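Putative glucose-6-phosphate 1-epimerase (PDB 2HTA) probably interconverts the alpha and beta anomers of glucose 6-phosphate and related hexose 6-phosphates, acting as a mutarotase of the aldose 1-epimerase family. Local coordinates at residues A[65-68]-A[69-72]; A[110-113]-A[114-118]; A[140-143]-A[144-147]; A[261-264]-A[265-268]. All coordinates share one frame; numbering follows the deposited sequence.

Interaction 1: A[65-68]-A[69-72]; sequences WKPV and GEEE
Lys66 NZ and Glu70 N each donate to a backbone carbonyl, Glu70 O and Pro67 O respectively, and so tie 65-68 to 69-72 as the chain doubles back on itself. The backbone bond, Glu70 N to Pro67 O, is 3.1 Å long. In the other, Lys66 NZ reaches Glu70 O at 2.6 Å, coming in only 16° from the carbonyl plane. Lys66 starts out extended, then bends at its last two torsions (chi4 74°), and this turns the ammonium group back onto the loop.

The reversal is a type II beta turn from Pro67 to Glu70 at the end of strand 61-67, an outermost strand of a five-stranded antiparallel sheet. Gly69 takes its third position with phi 88°, where a side chain would be jammed against Val68 O.

Alongside these bonds, the Lys66 methylenes cross the Glu72 side chain at about a right angle, with Lys66 CD 3.1 Å from Glu72 OE2. The opposite charges stay apart, Lys66 NZ being 5.2 Å from Glu72 OE2. The apolar contact is on the turn itself, where Pro67 CG packs against Glu70 CG at 4.0 Å.

Water makes two further links. One molecule accepts from Trp65 N and lies within hydrogen-bonding distance of Glu72 OE1; another donates to both Val68 O and Glu70 OE2. Beyond the turn, Arg242 holds the carbonyls of Glu71 and Glu72, and Trp65 NE1 bonds to Gly159 O.

Interaction 2: A[110-113]-A[114-118]; sequences HGFA and RNLPW
The backbone of 110-118 turns without forming a regular helix or strand: Asn115 N donates to Phe112 O at 3.1 Å, from well above the carbonyl plane, and Leu116 N makes a long, weak bond to Ala113 O. That second carbonyl has a stronger partner in the indole of Trp118, whose NE1 donates at 3.0 Å to Ala113 O along a nearly straight path (175°), with the oxygen in the ring plane. On the same side chain, CZ2 packs against Ala113 CB. Phe112 CD2 meets Leu116 CD1 obliquely at 3.8 Å.

Arg114 runs back over His110. Its CG lies between the backbone N and the carbonyl carbon (chi1 62°), and the straight chain beyond lays one guanidinium face over His110 CB, 3.7 Å from Arg114 NE. The imidazole stands almost upright to the guanidinium, their planes 81° apart. Arg114 NH2 bonds to Ser109 O, while a water accepts from Arg114 NE and lies within hydrogen-bonding distance of Gly111 O and Asn115 OD1. His110 packs edge-to-face with His179, a proposed active-site residue. Arg114 is a substrate-binding residue by similarity, and the turn probably lines the sugar-phosphate site, as in the galactose mutarotase family.

Interaction 3: A[140-143]-A[144-147]; sequences EATR and KYWP
A short, weakly bonded helix, 140-145, sits in the connection between antiparallel strands 130-137 and 151-158, and this contact covers the whole of it and the exit that follows. Thr142 O is the focus. It accepts from Trp146 N at 2.8 Å, nearly along the C=O axis, and from Tyr145 N at 3.1 Å, which approaches from above the carbonyl plane. One residue earlier, Lys144 N bonds to Ala141 O at 3.2 Å and only weakly to Glu140 O.

The Tyr145 side chain folds back over the preceding turn. With chi1 at 49°, its CG is tucked between the backbone N and the carbonyl carbon, and the ring comes to lie against Thr142. Thr142 CA makes a CH-pi contact over the ring face, 4.1 Å from the centroid and 24° off the ring normal. Thr142 O also lies over one face, toward the rim, and Thr142 CG2 touches Tyr145 OH at 3.7 Å.

At the exit, Arg143 CA-H points almost straight at Trp146 O, with CA and O 3.5 Å apart. A water bridges the same Trp146 O and Thr142 OG1, donating to the former and accepting from the latter. Thr142 OG1 is also bonded to Ser139 N, just before the helix, while Arg143 forms a salt bridge with Asp149 just after it. Trp146 turns away from the helix toward Trp96 and Phe172. Bonds three residues back thus stand beside one four residues back, with Thr142 O shared by Tyr145 N and Trp146 N, as where a short helix frays at its C-terminal end, here in the link between two antiparallel strands.

Interaction 4: A[261-264]-A[265-268]; sequences PALS and VSMG
Val265 N donates to Pro261 O at 2.9 Å, and Ser266 N to Ala262 O at 3.0 Å, the i to i+4 bonds of an alpha helix. The helix, 260-266, is a short one that follows strand 253-258 in this mostly beta protein. The two bonds are similarly shaped: Ser266 N lies in the carbonyl plane of Ala262, and Val265 N is tilted 20° from that of Pro261. Met267 is the first residue to leave helical backbone angles, and its N still faces Leu263 O, although the position of that oxygen is less certain.

One methyl of Val265, CG2, lies beside its own backbone N and anti to its carbonyl carbon, which brings it to 3.3 Å from Pro261 O, four residues back. Leu263 CD2 approaches Ser266 OG at 3.9 Å. Between Leu263 and Met267 the apolar contact is a loose one, with CB of Leu263 and SD of Met267 4.4 Å apart.

Farther out, Leu263 packs on Arg221, and Met267 touches Arg89, a substrate-binding residue by similarity. Ser264 fastens the helix to the segment that follows. Its OG, anti to the backbone N (chi1 -161°), lies in hydrogen-bonding reach of both Asp272 O and Pro271 O, which must share its one proton, and the same Ser264 OG accepts a weak bond from Tyr275 N.

In the fold
Interactions 2 and 3 form one continuous packed region, their centres 13 Å apart: Phe112 CD1 meets Tyr145 CE1 at 3.6 Å in an edge-to-face pair, and Leu116 CD1 touches Thr142 CG2 at 3.7 Å. The surface helix of interaction 3 thus packs against the turn that carries Arg114 and places the side chain of His110 about 4 Å from that of His179 and 5 Å from that of Glu282. Interaction 4 approaches the probable substrate site separately, through Met267 beside Arg89; its nearest atoms are about 9 Å from interaction 2. Interaction 1 lies away from the annotated sites, across the chain's centre from interactions 2 and 3, its centre 27 Å from that of interaction 2.

Interaction 1: A[65-68]-A[69-72]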
ATOM      1  N   TRP A  65       0.619 -10.491   1.556  1.00 17.41           N
ATOM      2  CA  TRP A  65      -0.671 -11.104   1.786  1.00 18.09           C
ATOM      3  C   TRP A  65      -0.764 -12.223   0.743  1.00 17.87           C
ATOM      4  O   TRP A  65      -0.642 -11.984  -0.462  1.00 17.06           O
ATOM      5  CB  TRP A  65      -1.836 -10.075   1.633  1.00 18.47           C
ATOM      6  CG  TRP A  65      -3.192 -10.743   1.601  1.00 17.57           C
ATOM      7  CD1 TRP A  65      -3.711 -11.619   2.557  1.00 19.63           C
ATOM      8  CD2 TRP A  65      -4.158 -10.693   0.536  1.00 17.01           C
ATOM      9  NE1 TRP A  65      -4.973 -12.016   2.176  1.00 18.10           N
ATOM     10  CE2 TRP A  65      -5.239 -11.524   0.915  1.00 15.26           C
ATOM     11  CE3 TRP A  65      -4.213 -10.013  -0.705  1.00 15.57           C
ATOM     12  CZ2 TRP A  65      -6.385 -11.718   0.099  1.00 18.45           C
ATOM     13  CZ3 TRP A  65      -5.357 -10.178  -1.515  1.00 16.13           C
ATOM     14  CH2 TRP A  65      -6.419 -11.053  -1.117  1.00 20.16           C
ATOM     15  N   LYS A  66      -1.042 -13.439   1.228  1.00 18.30           N
ATOM     16  CA  LYS A  66      -1.187 -14.576   0.371  1.00 20.00           C
ATOM     17  C   LYS A  66      -2.318 -15.429   0.930  1.00 20.50           C
ATOM     18  O   LYS A  66      -2.130 -16.105   1.947  1.00 20.14           O
ATOM     19  CB  LYS A  66       0.101 -15.369   0.363  1.00 21.08           C
ATOM     20  CG  LYS A  66       0.099 -16.580  -0.583  1.00 23.18           C
ATOM     21  CD  LYS A  66       1.535 -17.124  -0.594  1.00 30.98           C
ATOM     22  CE  LYS A  66       1.538 -18.604  -0.541  1.00 39.87           C
ATOM     23  NZ  LYS A  66       1.106 -19.137  -1.885  1.00 43.03           N
ATOM     24  N   PRO A  67      -3.513 -15.355   0.292  1.00 20.47           N
ATOM     25  CA  PRO A  67      -4.574 -16.198   0.741  1.00 21.63           C
ATOM     26  C   PRO A  67      -4.288 -17.621   0.256  1.00 21.77           C
ATOM     27  O   PRO A  67      -3.581 -17.822  -0.736  1.00 21.17           O
ATOM     28  CB  PRO A  67      -5.824 -15.604   0.063  1.00 22.65           C
ATOM     29  CG  PRO A  67      -5.362 -14.730  -0.983  1.00 22.26           C
ATOM     30  CD  PRO A  67      -3.902 -14.527  -0.874  1.00 19.78           C
ATOM     31  N   VAL A  68      -4.813 -18.588   0.982  1.00 23.37           N
ATOM     32  CA  VAL A  68      -4.581 -19.973   0.672  1.00 25.68           C
ATOM     33  C   VAL A  68      -5.033 -20.289  -0.752  1.00 26.19           C
ATOM     34  O   VAL A  68      -6.083 -19.814  -1.214  1.00 28.22           O
ATOM     35  CB  VAL A  68      -5.235 -20.929   1.750  1.00 25.70           C
ATOM     36  CG1 VAL A  68      -6.738 -20.864   1.748  1.00 26.94           C
ATOM     37  CG2 VAL A  68      -4.757 -22.312   1.589  1.00 28.97           C
ATOM     38  N   GLY A  69      -4.216 -21.049  -1.444  1.00 26.52           N
ATOM     39  CA  GLY A  69      -4.531 -21.450  -2.828  1.00 27.74           C
ATOM     40  C   GLY A  69      -4.052 -20.437  -3.856  1.00 28.01           C
ATOM     41  O   GLY A  69      -4.191 -20.687  -5.061  1.00 28.99           O
ATOM     42  N   GLU A  70      -3.482 -19.309  -3.417  1.00 26.13           N
ATOM     43  CA  GLU A  70      -3.036 -18.239  -4.367  1.00 25.04           C
ATOM     44  C   GLU A  70      -1.545 -17.955  -4.200  1.00 24.75           C
ATOM     45  O   GLU A  70      -0.979 -18.277  -3.152  1.00 24.64           O
ATOM     46  CB  GLU A  70      -3.830 -16.941  -4.110  1.00 24.71           C
ATOM     47  CG  GLU A  70      -5.326 -17.094  -4.228  1.00 24.50           C
ATOM     48  CD  GLU A  70      -5.803 -17.500  -5.607  1.00 29.55           C
ATOM     49  OE1 GLU A  70      -5.082 -17.297  -6.598  1.00 26.33           O
ATOM     50  OE2 GLU A  70      -6.920 -18.080  -5.661  1.00 34.13           O
ATOM     51  N   GLU A  71      -0.900 -17.415  -5.233  1.00 24.11           N
ATOM     52  CA  GLU A  71       0.468 -16.889  -5.128  1.00 23.64           C
ATOM     53  C   GLU A  71       0.411 -15.568  -4.369  1.00 22.15           C
ATOM     54  O   GLU A  71      -0.647 -14.940  -4.247  1.00 20.54           O
ATOM     55  CB  GLU A  71       1.046 -16.651  -6.531  1.00 24.80           C
ATOM     56  CG  GLU A  71       0.802 -17.844  -7.483  1.00 32.95           C
ATOM     57  CD  GLU A  71       1.945 -18.770  -7.551  1.00 42.39           C
ATOM     58  OE1 GLU A  71       2.624 -18.990  -6.505  1.00 46.48           O
ATOM     59  OE2 GLU A  71       2.179 -19.269  -8.677  1.00 48.16           O
ATOM     60  N   GLU A  72       1.544 -15.166  -3.810  1.00 21.73           N
ATOM     61  CA  GLU A  72       1.598 -13.872  -3.122  1.00 21.45           C
ATOM     62  C   GLU A  72       0.880 -12.804  -3.965  1.00 20.37           C
ATOM     63  O   GLU A  72       1.097 -12.669  -5.178  1.00 20.99           O
ATOM     64  CB  GLU A  72       3.067 -13.429  -2.950  1.00 19.97           C
ATOM     65  CG  GLU A  72       3.933 -14.386  -2.055  1.00 22.09           C
ATOM     66  CD  GLU A  72       3.587 -14.363  -0.554  1.00 24.65           C
ATOM     67  OE1 GLU A  72       2.918 -13.400  -0.044  1.00 22.96           O
ATOM     68  OE2 GLU A  72       3.993 -15.335   0.159  1.00 21.51           O
TER
HETATM   69  O   HOH W   1       2.194 -10.818  -0.847  1.00 19.50           O
HETATM   70  O   HOH W   2      -7.873 -19.521  -3.680  1.00 37.45           O

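Interaction 2: A[110-113]-A[114-118]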
ATOM      1  N   HIS A 110       4.942  11.485   0.095  1.00 21.56           N
ATOM      2  CA  HIS A 110       3.973  10.556   0.744  1.00 20.60           C
ATOM      3  C   HIS A 110       3.908  10.681   2.260  1.00 21.43           C
ATOM      4  O   HIS A 110       3.616   9.688   2.977  1.00 21.47           O
ATOM      5  CB  HIS A 110       4.231   9.098   0.315  1.00 19.70           C
ATOM      6  CG  HIS A 110       4.210   8.898  -1.165  1.00 20.78           C
ATOM      7  ND1 HIS A 110       3.241   9.452  -1.983  1.00 20.80           N
ATOM      8  CD2 HIS A 110       5.051   8.227  -1.986  1.00 23.89           C
ATOM      9  CE1 HIS A 110       3.479   9.122  -3.239  1.00 23.20           C
ATOM     10  NE2 HIS A 110       4.577   8.385  -3.270  1.00 22.66           N
ATOM     11  N   GLY A 111       4.142  11.904   2.772  1.00 19.80           N
ATOM     12  CA  GLY A 111       3.902  12.167   4.190  1.00 20.12           C
ATOM     13  C   GLY A 111       4.965  11.691   5.145  1.00 20.95           C
ATOM     14  O   GLY A 111       6.146  11.556   4.768  1.00 20.51           O
ATOM     15  N   PHE A 112       4.558  11.394   6.377  1.00 20.66           N
ATOM     16  CA  PHE A 112       5.504  10.880   7.389  1.00 19.47           C
ATOM     17  C   PHE A 112       4.968   9.659   8.180  1.00 19.39           C
ATOM     18  O   PHE A 112       5.701   9.035   8.942  1.00 19.00           O
ATOM     19  CB  PHE A 112       5.945  12.010   8.327  1.00 19.42           C
ATOM     20  CG  PHE A 112       4.813  12.683   9.022  1.00 21.28           C
ATOM     21  CD1 PHE A 112       4.395  13.941   8.599  1.00 19.37           C
ATOM     22  CD2 PHE A 112       4.135  12.067  10.077  1.00 20.24           C
ATOM     23  CE1 PHE A 112       3.363  14.590   9.247  1.00 21.49           C
ATOM     24  CE2 PHE A 112       3.086  12.724  10.741  1.00 24.45           C
ATOM     25  CZ  PHE A 112       2.679  13.995  10.288  1.00 23.54           C
ATOM     26  N   ALA A 113       3.690   9.327   7.998  1.00 17.65           N
ATOM     27  CA  ALA A 113       3.127   8.171   8.759  1.00 18.57           C
ATOM     28  C   ALA A 113       3.816   6.836   8.457  1.00 18.26           C
ATOM     29  O   ALA A 113       3.930   5.984   9.335  1.00 19.79           O
ATOM     30  CB  ALA A 113       1.637   8.094   8.491  1.00 17.97           C
ATOM     31  N   ARG A 114       4.348   6.682   7.243  1.00 17.87           N
ATOM     32  CA  ARG A 114       4.989   5.410   6.818  1.00 17.59           C
ATOM     33  C   ARG A 114       6.357   5.239   7.451  1.00 19.60           C
ATOM     34  O   ARG A 114       7.010   4.179   7.330  1.00 18.85           O
ATOM     35  CB  ARG A 114       5.050   5.337   5.298  1.00 18.75           C
ATOM     36  CG  ARG A 114       5.907   6.458   4.623  1.00 19.98           C
ATOM     37  CD  ARG A 114       5.784   6.276   3.147  1.00 23.89           C
ATOM     38  NE  ARG A 114       6.601   7.213   2.392  1.00 19.38           N
ATOM     39  CZ  ARG A 114       7.170   6.944   1.235  1.00 23.45           C
ATOM     40  NH1 ARG A 114       7.063   5.730   0.688  1.00 21.50           N
ATOM     41  NH2 ARG A 114       7.900   7.899   0.617  1.00 18.46           N
ATOM     42  N   ASN A 115       6.843   6.321   8.079  1.00 19.29           N
ATOM     43  CA  ASN A 115       8.190   6.324   8.681  1.00 19.30           C
ATOM     44  C   ASN A 115       8.199   6.118  10.191  1.00 19.65           C
ATOM     45  O   ASN A 115       9.277   5.857  10.784  1.00 21.66           O
ATOM     46  CB  ASN A 115       8.904   7.671   8.399  1.00 18.69           C
ATOM     47  CG  ASN A 115       8.964   8.018   6.919  1.00 20.53           C
ATOM     48  OD1 ASN A 115       8.061   8.685   6.372  1.00 20.57           O
ATOM     49  ND2 ASN A 115       9.990   7.531   6.245  1.00 20.04           N
ATOM     50  N   LEU A 116       7.045   6.153  10.823  1.00 18.83           N
ATOM     51  CA  LEU A 116       6.960   6.130  12.297  1.00 19.39           C
ATOM     52  C   LEU A 116       6.373   4.817  12.820  1.00 20.20           C
ATOM     53  O   LEU A 116       5.600   4.175  12.107  1.00 18.95           O
ATOM     54  CB  LEU A 116       6.074   7.292  12.771  1.00 18.49           C
ATOM     55  CG  LEU A 116       6.564   8.687  12.380  1.00 20.59           C
ATOM     56  CD1 LEU A 116       5.442   9.688  12.755  1.00 17.91           C
ATOM     57  CD2 LEU A 116       7.880   8.989  13.155  1.00 23.80           C
ATOM     58  N   PRO A 117       6.738   4.427  14.068  1.00 21.35           N
ATOM     59  CA  PRO A 117       6.206   3.224  14.644  1.00 21.11           C
ATOM     60  C   PRO A 117       4.774   3.417  15.076  1.00 21.69           C
ATOM     61  O   PRO A 117       4.471   4.372  15.811  1.00 22.11           O
ATOM     62  CB  PRO A 117       7.121   2.982  15.861  1.00 21.89           C
ATOM     63  CG  PRO A 117       7.719   4.386  16.208  1.00 21.79           C
ATOM     64  CD  PRO A 117       7.735   5.100  14.938  1.00 21.54           C
ATOM     65  N   TRP A 118       3.906   2.519  14.611  1.00 20.89           N
ATOM     66  CA  TRP A 118       2.496   2.439  15.077  1.00 19.95           C
ATOM     67  C   TRP A 118       2.317   1.328  16.120  1.00 19.42           C
ATOM     68  O   TRP A 118       3.020   0.319  16.109  1.00 20.31           O
ATOM     69  CB  TRP A 118       1.528   2.093  13.942  1.00 17.60           C
ATOM     70  CG  TRP A 118       1.475   3.051  12.768  1.00 18.77           C
ATOM     71  CD1 TRP A 118       2.549   3.611  12.108  1.00 16.18           C
ATOM     72  CD2 TRP A 118       0.298   3.483  12.069  1.00 18.83           C
ATOM     73  NE1 TRP A 118       2.104   4.383  11.051  1.00 19.01           N
ATOM     74  CE2 TRP A 118       0.731   4.328  10.993  1.00 17.21           C
ATOM     75  CE3 TRP A 118      -1.066   3.279  12.260  1.00 17.02           C
ATOM     76  CZ2 TRP A 118      -0.173   4.921  10.065  1.00 17.95           C
ATOM     77  CZ3 TRP A 118      -1.982   3.871  11.333  1.00 19.81           C
ATOM     78  CH2 TRP A 118      -1.533   4.693  10.265  1.00 19.31           C
TER
HETATM   79  O   HOH W   3       3.196   8.373   5.139  1.00 18.06           O
HETATM   80  O   HOH W   4       7.691   9.467   3.811  1.00 21.36           O

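Interaction 3: A[140-143]-A[144-147]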
ATOM      1  N   GLU A 140       5.318  15.313  20.524  1.00 24.08           N
ATOM      2  CA  GLU A 140       6.124  16.519  20.389  1.00 23.77           C
ATOM      3  C   GLU A 140       7.005  16.452  19.151  1.00 23.79           C
ATOM      4  O   GLU A 140       7.179  17.462  18.432  1.00 24.97           O
ATOM      5  CB  GLU A 140       6.985  16.718  21.636  1.00 24.79           C
ATOM      6  CG  GLU A 140       7.944  17.916  21.446  1.00 26.52           C
ATOM      7  CD  GLU A 140       8.783  18.213  22.699  1.00 37.12           C
ATOM      8  OE1 GLU A 140       8.423  17.702  23.781  1.00 35.86           O
ATOM      9  OE2 GLU A 140       9.783  18.967  22.570  1.00 36.73           O
ATOM     10  N   ALA A 141       7.576  15.275  18.865  1.00 22.73           N
ATOM     11  CA  ALA A 141       8.356  15.123  17.635  1.00 22.63           C
ATOM     12  C   ALA A 141       7.586  15.425  16.309  1.00 22.41           C
ATOM     13  O   ALA A 141       8.084  16.158  15.442  1.00 21.20           O
ATOM     14  CB  ALA A 141       8.999  13.750  17.570  1.00 23.84           C
ATOM     15  N   THR A 142       6.375  14.880  16.149  1.00 21.39           N
ATOM     16  CA  THR A 142       5.644  15.152  14.925  1.00 21.21           C
ATOM     17  C   THR A 142       5.185  16.577  14.850  1.00 20.93           C
ATOM     18  O   THR A 142       5.174  17.172  13.758  1.00 21.36           O
ATOM     19  CB  THR A 142       4.415  14.182  14.729  1.00 20.71           C
ATOM     20  OG1 THR A 142       3.421  14.474  15.697  1.00 20.99           O
ATOM     21  CG2 THR A 142       4.861  12.681  14.863  1.00 20.99           C
ATOM     22  N   ARG A 143       4.744  17.122  15.982  1.00 20.54           N
ATOM     23  CA  ARG A 143       4.334  18.514  16.015  1.00 21.34           C
ATOM     24  C   ARG A 143       5.446  19.504  15.654  1.00 21.89           C
ATOM     25  O   ARG A 143       5.182  20.634  15.342  1.00 22.35           O
ATOM     26  CB  ARG A 143       3.771  18.895  17.375  1.00 22.09           C
ATOM     27  CG  ARG A 143       2.433  18.210  17.672  1.00 20.72           C
ATOM     28  CD  ARG A 143       1.816  18.832  18.915  1.00 22.87           C
ATOM     29  NE  ARG A 143       2.652  18.702  20.114  1.00 22.29           N
ATOM     30  CZ  ARG A 143       2.571  17.675  20.959  1.00 25.23           C
ATOM     31  NH1 ARG A 143       3.303  17.673  22.060  1.00 26.57           N
ATOM     32  NH2 ARG A 143       1.742  16.651  20.706  1.00 22.68           N
ATOM     33  N   LYS A 144       6.680  19.055  15.705  1.00 24.37           N
ATOM     34  CA  LYS A 144       7.798  19.898  15.358  1.00 24.82           C
ATOM     35  C   LYS A 144       7.735  20.268  13.891  1.00 26.64           C
ATOM     36  O   LYS A 144       7.954  21.433  13.539  1.00 27.68           O
ATOM     37  CB  LYS A 144       9.101  19.181  15.681  1.00 26.32           C
ATOM     38  CG  LYS A 144      10.226  20.156  15.872  1.00 28.22           C
ATOM     39  CD  LYS A 144      11.545  19.427  16.129  1.00 33.61           C
ATOM     40  CE  LYS A 144      12.740  20.329  15.824  1.00 38.41           C
ATOM     41  NZ  LYS A 144      13.982  19.668  16.366  1.00 41.00           N
ATOM     42  N   TYR A 145       7.373  19.305  13.041  1.00 25.96           N
ATOM     43  CA  TYR A 145       7.288  19.550  11.599  1.00 26.67           C
ATOM     44  C   TYR A 145       5.872  19.587  11.046  1.00 26.06           C
ATOM     45  O   TYR A 145       5.704  19.988   9.898  1.00 26.72           O
ATOM     46  CB  TYR A 145       8.162  18.566  10.798  1.00 28.14           C
ATOM     47  CG  TYR A 145       7.990  17.120  11.175  1.00 30.68           C
ATOM     48  CD1 TYR A 145       6.893  16.377  10.694  1.00 29.78           C
ATOM     49  CD2 TYR A 145       8.921  16.468  11.983  1.00 30.23           C
ATOM     50  CE1 TYR A 145       6.723  15.056  11.041  1.00 29.30           C
ATOM     51  CE2 TYR A 145       8.765  15.120  12.314  1.00 28.86           C
ATOM     52  CZ  TYR A 145       7.639  14.421  11.837  1.00 28.55           C
ATOM     53  OH  TYR A 145       7.450  13.088  12.197  1.00 29.89           O
ATOM     54  N   TRP A 146       4.855  19.229  11.841  1.00 23.35           N
ATOM     55  CA  TRP A 146       3.446  19.287  11.377  1.00 22.67           C
ATOM     56  C   TRP A 146       2.570  19.567  12.605  1.00 22.01           C
ATOM     57  O   TRP A 146       2.119  18.650  13.320  1.00 21.78           O
ATOM     58  CB  TRP A 146       3.068  17.995  10.627  1.00 23.00           C
ATOM     59  CG  TRP A 146       1.826  18.066   9.740  1.00 23.31           C
ATOM     60  CD1 TRP A 146       1.695  18.711   8.547  1.00 27.02           C
ATOM     61  CD2 TRP A 146       0.561  17.423   9.991  1.00 23.95           C
ATOM     62  NE1 TRP A 146       0.393  18.563   8.077  1.00 26.61           N
ATOM     63  CE2 TRP A 146      -0.302  17.762   8.932  1.00 22.88           C
ATOM     64  CE3 TRP A 146       0.072  16.618  11.028  1.00 23.20           C
ATOM     65  CZ2 TRP A 146      -1.626  17.310   8.870  1.00 25.16           C
ATOM     66  CZ3 TRP A 146      -1.259  16.166  10.960  1.00 23.62           C
ATOM     67  CH2 TRP A 146      -2.077  16.511   9.879  1.00 23.94           C
ATOM     68  N   PRO A 147       2.334  20.862  12.869  1.00 21.85           N
ATOM     69  CA  PRO A 147       1.737  21.351  14.121  1.00 21.46           C
ATOM     70  C   PRO A 147       0.240  21.129  14.205  1.00 22.21           C
ATOM     71  O   PRO A 147      -0.519  22.097  14.368  1.00 23.40           O
ATOM     72  CB  PRO A 147       2.105  22.847  14.117  1.00 22.52           C
ATOM     73  CG  PRO A 147       2.037  23.173  12.634  1.00 23.19           C
ATOM     74  CD  PRO A 147       2.648  21.966  11.936  1.00 22.17           C
TER
HETATM   75  O   HOH W   5       1.820  16.331  14.399  1.00 18.39           O

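Interaction 4: A[261-264]-A[265-268]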
ATOM      1  N   PRO A 261      12.352   0.368 -16.397  1.00 28.42           N
ATOM      2  CA  PRO A 261      13.685  -0.154 -16.096  1.00 28.66           C
ATOM      3  C   PRO A 261      14.756   0.854 -15.610  1.00 29.99           C
ATOM      4  O   PRO A 261      15.461   0.546 -14.638  1.00 30.30           O
ATOM      5  CB  PRO A 261      14.076  -0.868 -17.402  1.00 29.31           C
ATOM      6  CG  PRO A 261      13.352  -0.164 -18.442  1.00 30.40           C
ATOM      7  CD  PRO A 261      12.049   0.338 -17.833  1.00 27.78           C
ATOM      8  N   ALA A 262      14.882   2.029 -16.250  1.00 29.43           N
ATOM      9  CA  ALA A 262      15.861   3.062 -15.815  1.00 30.14           C
ATOM     10  C   ALA A 262      15.701   3.433 -14.333  1.00 30.26           C
ATOM     11  O   ALA A 262      16.658   3.366 -13.525  1.00 30.02           O
ATOM     12  CB  ALA A 262      15.715   4.320 -16.678  1.00 30.37           C
ATOM     13  N   LEU A 263      14.474   3.811 -13.972  1.00 29.26           N
ATOM     14  CA  LEU A 263      14.174   4.128 -12.581  1.00 30.13           C
ATOM     15  C   LEU A 263      14.353   2.974 -11.642  1.00 28.22           C
ATOM     16  O   LEU A 263      14.776   3.179 -10.521  1.00 28.38           O
ATOM     17  CB  LEU A 263      12.761   4.685 -12.435  1.00 29.32           C
ATOM     18  CG  LEU A 263      12.632   6.173 -12.653  1.00 34.01           C
ATOM     19  CD1 LEU A 263      11.198   6.557 -12.303  1.00 39.96           C
ATOM     20  CD2 LEU A 263      13.611   6.965 -11.733  1.00 33.56           C
ATOM     21  N   SER A 264      13.999   1.761 -12.075  1.00 28.58           N
ATOM     22  CA  SER A 264      14.204   0.565 -11.254  1.00 28.78           C
ATOM     23  C   SER A 264      15.676   0.355 -10.936  1.00 29.83           C
ATOM     24  O   SER A 264      16.060  -0.061  -9.836  1.00 29.31           O
ATOM     25  CB  SER A 264      13.648  -0.668 -11.967  1.00 28.19           C
ATOM     26  OG  SER A 264      13.451  -1.703 -11.020  1.00 29.78           O
ATOM     27  N   VAL A 265      16.514   0.646 -11.930  1.00 31.96           N
ATOM     28  CA  VAL A 265      17.959   0.579 -11.747  1.00 32.12           C
ATOM     29  C   VAL A 265      18.479   1.628 -10.777  1.00 32.75           C
ATOM     30  O   VAL A 265      19.310   1.322  -9.922  1.00 32.68           O
ATOM     31  CB  VAL A 265      18.740   0.662 -13.108  1.00 33.24           C
ATOM     32  CG1 VAL A 265      20.263   0.829 -12.843  1.00 33.04           C
ATOM     33  CG2 VAL A 265      18.470  -0.564 -13.977  1.00 31.60           C
ATOM     34  N   SER A 266      18.013   2.860 -10.875  1.00 33.99           N
ATOM     35  CA  SER A 266      18.582   3.896 -10.006  1.00 35.10           C
ATOM     36  C   SER A 266      18.006   3.935  -8.584  1.00 34.71           C
ATOM     37  O   SER A 266      18.616   4.523  -7.704  1.00 34.12           O
ATOM     38  CB  SER A 266      18.496   5.277 -10.674  1.00 36.12           C
ATOM     39  OG  SER A 266      17.138   5.632 -10.853  1.00 39.33           O
ATOM     40  N   MET A 267      16.851   3.296  -8.347  1.00 33.05           N
ATOM     41  CA  MET A 267      16.286   3.241  -7.005  1.00 32.87           C
ATOM     42  C   MET A 267      17.028   2.194  -6.187  1.00 32.26           C
ATOM     43  O   MET A 267      16.940   1.009  -6.465  1.00 33.59           O
ATOM     44  CB  MET A 267      14.797   2.910  -7.080  1.00 32.78           C
ATOM     45  CG  MET A 267      14.023   3.959  -7.840  1.00 33.10           C
ATOM     46  SD  MET A 267      12.293   3.536  -8.183  1.00 37.03           S
ATOM     47  CE  MET A 267      11.746   3.254  -6.575  1.00 27.06           C
ATOM     48  N   GLY A 268      17.728   2.631  -5.149  1.00 32.35           N
ATOM     49  CA  GLY A 268      18.524   1.739  -4.326  1.00 31.09           C
ATOM     50  C   GLY A 268      17.765   0.730  -3.471  1.00 31.46           C
ATOM     51  O   GLY A 268      18.328  -0.298  -3.096  1.00 31.45           O
TER